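Local coordinates for protein putative epimerase (Burkholderia cenocepacia, PDB 4LW8) that probably acts as an NAD(P)-dependent epimerase or dehydratase in the biosynthesis of the lipopolysaccharide O-antigen, at residues D73-A76 with M77-A81; N110-G113 with T114-L118. All blocks are in the same frame, centred on the assembly; numbering follows the deposited sequence. Where two conformers were deposited one is given.

Contact 1 (D73-A76 with M77-A81); sequences DAEA and MRAAA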
loop_
_atom_site.group_PDB
_atom_site.type_symbol
_atom_site.label_atom_id
_atom_site.label_comp_id
_atom_site.label_asym_id
_atom_site.label_seq_id
_atom_site.Cartn_x
_atom_site.Cartn_y
_atom_site.Cartn_z
ATOM N N ASP A 73 7.883 -13.731 -12.042
ATOM C CA ASP A 73 8.185 -15.162 -12.152
ATOM C C ASP A 73 8.903 -15.618 -10.869
ATOM O O ASP A 73 10.137 -15.575 -10.786
ATOM C CB ASP A 73 9.049 -15.412 -13.396
ATOM C CG ASP A 73 9.256 -16.876 -13.694
ATOM O OD1 ASP A 73 9.005 -17.728 -12.805
ATOM O OD2 ASP A 73 9.669 -17.162 -14.849
ATOM N N ALA A 74 8.124 -16.021 -9.871
ATOM C CA ALA A 74 8.644 -16.271 -8.530
ATOM C C ALA A 74 9.699 -17.366 -8.561
ATOM O O ALA A 74 10.740 -17.259 -7.910
ATOM C CB ALA A 74 7.503 -16.641 -7.562
ATOM N N GLU A 75 9.430 -18.418 -9.332
ATOM C CA GLU A 75 10.346 -19.540 -9.405
ATOM C C GLU A 75 11.655 -19.155 -10.100
ATOM O O GLU A 75 12.730 -19.531 -9.632
ATOM C CB GLU A 75 9.686 -20.729 -10.101
ATOM C CG GLU A 75 10.596 -21.945 -10.269
ATOM C CD GLU A 75 11.321 -22.345 -8.981
ATOM O OE1 GLU A 75 12.531 -22.669 -9.067
ATOM O OE2 GLU A 75 10.682 -22.353 -7.898
ATOM N N ALA A 76 11.587 -18.392 -11.189
ATOM C CA ALA A 76 12.816 -17.950 -11.846
ATOM C C ALA A 76 13.610 -17.010 -10.934
ATOM O O ALA A 76 14.845 -17.004 -10.950
ATOM C CB ALA A 76 12.518 -17.273 -13.170
ATOM N N MET A 77 12.913 -16.213 -10.132
ATOM C CA MET A 77 13.600 -15.356 -9.174
ATOM C C MET A 77 14.299 -16.191 -8.088
ATOM O O MET A 77 15.423 -15.887 -7.684
ATOM C CB MET A 77 12.632 -14.365 -8.539
ATOM C CG MET A 77 13.296 -13.431 -7.540
ATOM S SD MET A 77 14.584 -12.407 -8.274
ATOM C CE MET A 77 13.614 -11.497 -9.473
ATOM N N ARG A 78 13.641 -17.246 -7.623
ATOM C CA ARG A 78 14.241 -18.106 -6.604
ATOM C C ARG A 78 15.532 -18.750 -7.146
ATOM O O ARG A 78 16.576 -18.725 -6.489
ATOM C CB ARG A 78 13.248 -19.169 -6.149
ATOM C CG ARG A 78 13.741 -20.032 -4.980
ATOM C CD ARG A 78 13.138 -21.442 -4.996
ATOM N NE ARG A 78 13.459 -22.155 -6.236
ATOM C CZ ARG A 78 14.634 -22.729 -6.498
ATOM N NH1 ARG A 78 15.609 -22.703 -5.596
ATOM N NH2 ARG A 78 14.834 -23.339 -7.662
ATOM N N ALA A 79 15.454 -19.300 -8.356
ATOM C CA ALA A 79 16.597 -19.955 -8.996
ATOM C C ALA A 79 17.744 -18.984 -9.280
ATOM O O ALA A 79 18.915 -19.339 -9.111
ATOM C CB ALA A 79 16.164 -20.647 -10.277
ATOM N N ALA A 80 17.418 -17.769 -9.715
ATOM C CA ALA A 80 18.444 -16.748 -9.930
ATOM C C ALA A 80 19.169 -16.381 -8.625
ATOM O O ALA A 80 20.390 -16.255 -8.595
ATOM C CB ALA A 80 17.835 -15.491 -10.559
ATOM N N ALA A 81 18.410 -16.201 -7.549
ATOM C CA ALA A 81 18.992 -15.839 -6.262
ATOM C C ALA A 81 19.885 -16.941 -5.726
ATOM O O ALA A 81 20.965 -16.678 -5.183
ATOM C CB ALA A 81 17.901 -15.540 -5.255
#
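Glu75 and Arg78 form a salt bridge one turn apart on the outer side of helix 74-84. Arg78 grips the carboxylate side-on, and two of its nitrogens meet the same oxygen. Arg78 NH2 donates to the syn lone pair of Glu75 OE1 at 2.8 Å. Arg78 NE donates to Glu75 OE1 at 3.0 Å, from slightly out of the carboxylate plane. A weak bond of 3.2 Å also links Arg78 NE to Glu75 OE2. The carboxylate and guanidinium planes are 32° apart, and the two side chains run alongside each other. Glu75 is bent at chi2 (49°) and Arg78 at chi3 (59°), and these turns bring the charged ends together. Asp73 is the N-cap. Its OD1 accepts from Ala76 N at 3.1 Å, the donor sitting above the carboxylate plane, and it satisfies an amide of the first turn. Regular helical bonding starts at once, with Met77 N 2.9 Å from Asp73 O. This is the start of a helix in the Rossmann-type domain, following strand 65-68. The side facing the domain is apolar: Ala80 packs on Val69, and Met77 is buried against Val69, Leu71, Leu117 and Ala120.

Contact 2 (N110-G113 with T114-L118); sequences NIVG and TRNLL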
loop_
_atom_site.group_PDB
_atom_site.type_symbol
_atom_site.label_atom_id
_atom_site.label_comp_id
_atom_site.label_asym_id
_atom_site.label_seq_id
_atom_site.Cartn_x
_atom_site.Cartn_y
_atom_site.Cartn_z
ATOM N N ASN A 110 5.571 -3.706 -8.567
ATOM C CA ASN A 110 6.226 -3.064 -7.426
ATOM C C ASN A 110 5.961 -3.713 -6.063
ATOM O O ASN A 110 6.816 -3.626 -5.176
ATOM C CB ASN A 110 5.867 -1.574 -7.380
ATOM C CG ASN A 110 6.350 -0.843 -8.629
ATOM O OD1 ASN A 110 7.236 -1.333 -9.317
ATOM N ND2 ASN A 110 5.766 0.315 -8.931
ATOM N N ILE A 111 4.798 -4.341 -5.876
ATOM C CA ILE A 111 4.525 -5.032 -4.608
ATOM C C ILE A 111 4.885 -6.514 -4.671
ATOM O O ILE A 111 5.680 -7.000 -3.868
ATOM C CB ILE A 111 3.041 -4.933 -4.179
ATOM C CG1 ILE A 111 2.602 -3.478 -4.049
ATOM C CG2 ILE A 111 2.820 -5.675 -2.867
ATOM C CD1 ILE A 111 1.095 -3.334 -3.867
ATOM N N VAL A 112 4.263 -7.239 -5.597
ATOM C CA VAL A 112 4.460 -8.677 -5.672
ATOM C C VAL A 112 5.858 -9.012 -6.236
ATOM O O VAL A 112 6.499 -9.924 -5.741
ATOM C CB VAL A 112 3.343 -9.350 -6.492
ATOM C CG1 VAL A 112 3.600 -10.879 -6.659
ATOM C CG2 VAL A 112 2.007 -9.101 -5.809
ATOM N N GLY A 113 6.345 -8.249 -7.215
ATOM C CA GLY A 113 7.693 -8.453 -7.733
ATOM C C GLY A 113 8.728 -8.315 -6.617
ATOM O O GLY A 113 9.661 -9.110 -6.501
ATOM N N THR A 114 8.560 -7.298 -5.782
ATOM C CA THR A 114 9.437 -7.113 -4.622
ATOM C C THR A 114 9.271 -8.271 -3.634
ATOM O O THR A 114 10.240 -8.791 -3.098
ATOM C CB THR A 114 9.146 -5.789 -3.924
ATOM O OG1 THR A 114 9.352 -4.727 -4.868
ATOM C CG2 THR A 114 10.070 -5.594 -2.719
ATOM N N ARG A 115 8.032 -8.688 -3.409
ATOM C CA ARG A 115 7.793 -9.810 -2.522
ATOM C C ARG A 115 8.475 -11.086 -3.053
ATOM O O ARG A 115 9.073 -11.847 -2.277
ATOM C CB ARG A 115 6.290 -10.040 -2.330
ATOM C CG ARG A 115 5.972 -10.999 -1.186
ATOM C CD ARG A 115 4.513 -11.405 -1.137
ATOM N NE ARG A 115 4.255 -12.245 0.029
ATOM C CZ ARG A 115 4.510 -13.550 0.085
ATOM N NH1 ARG A 115 5.021 -14.176 -0.965
ATOM N NH2 ARG A 115 4.252 -14.232 1.195
ATOM N N ASN A 116 8.409 -11.311 -4.367
ATOM C CA ASN A 116 9.078 -12.472 -4.950
ATOM C C ASN A 116 10.572 -12.459 -4.702
ATOM O O ASN A 116 11.160 -13.501 -4.407
ATOM C CB ASN A 116 8.827 -12.558 -6.447
ATOM C CG ASN A 116 7.399 -12.906 -6.773
ATOM O OD1 ASN A 116 6.662 -13.390 -5.922
ATOM N ND2 ASN A 116 7.007 -12.684 -8.013
ATOM N N LEU A 117 11.177 -11.280 -4.818
ATOM C CA LEU A 117 12.602 -11.119 -4.528
ATOM C C LEU A 117 12.926 -11.467 -3.070
ATOM O O LEU A 117 13.881 -12.194 -2.804
ATOM C CB LEU A 117 13.064 -9.688 -4.826
ATOM C CG LEU A 117 14.471 -9.334 -4.327
ATOM C CD1 LEU A 117 15.560 -10.162 -5.056
ATOM C CD2 LEU A 117 14.735 -7.823 -4.480
ATOM N N LEU A 118 12.145 -10.925 -2.131
ATOM C CA LEU A 118 12.390 -11.159 -0.709
ATOM C C LEU A 118 12.213 -12.635 -0.369
ATOM O O LEU A 118 13.019 -13.200 0.370
ATOM C CB LEU A 118 11.462 -10.274 0.161
ATOM C CG LEU A 118 11.670 -8.765 -0.046
ATOM C CD1 LEU A 118 10.662 -7.955 0.736
ATOM C CD2 LEU A 118 13.097 -8.320 0.325
#
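The carboxamide of Asn116 turns one face to Val112. Val112 O lies over that face, 3.3 Å from Asn116 CG. Val112 CG1 approaches on the same side, 4.0 Å from Asn116 OD1, displaced beyond the amide. Ala74 of helix 74-84 lies over the opposite face. Asn116 ND2 donates to Leu71 O, and this should fix how the amide is turned. Asn116 CG stands beside its own backbone N (chi1 -69°), which folds the amide back over the preceding turn. The backbone of Asn116 grips the same carbonyl, with N 2.7 Å from Val112 O. The helix widens into a pi-type turn at residues 110-113. Asn110 O is 4.1 Å from Thr114 N, but Thr114 OG1 donates to it at 2.8 Å from above the carbonyl plane. A hydroxyl thus serves a carbonyl in the widened turn. The same OG1 is also hydrogen-bonded to His91 NE2 of strand 88-91. Further round the helix, Arg115 extends away and its NE forms a salt bridge with Asp159 of the second subunit. Ile111 packs on its counterpart Ile111 of that subunit. Within the chain, helix 159-172 touches Ile111, Thr114 and Leu118, while helix 74-84 lies against Asn116 and Leu117.

Contact 1 comes first along the chain, at the start of helix 74-84. Contact 2 follows in the middle of helix 103-122, after strand 88-91. Their centres are about 11 Å apart, and the two helices touch directly. Ala74 CB is 3.7 Å from Asn116 OD1. Both helices belong to the Rossmann-type part of the fold. Contact 1 is on the outer helix, with its charged pair on the exposed side. Contact 2 is buried between that helix, helix 159-172 and the second subunit. Helix 103-122 therefore joins the packing within one chain to the dimer interface.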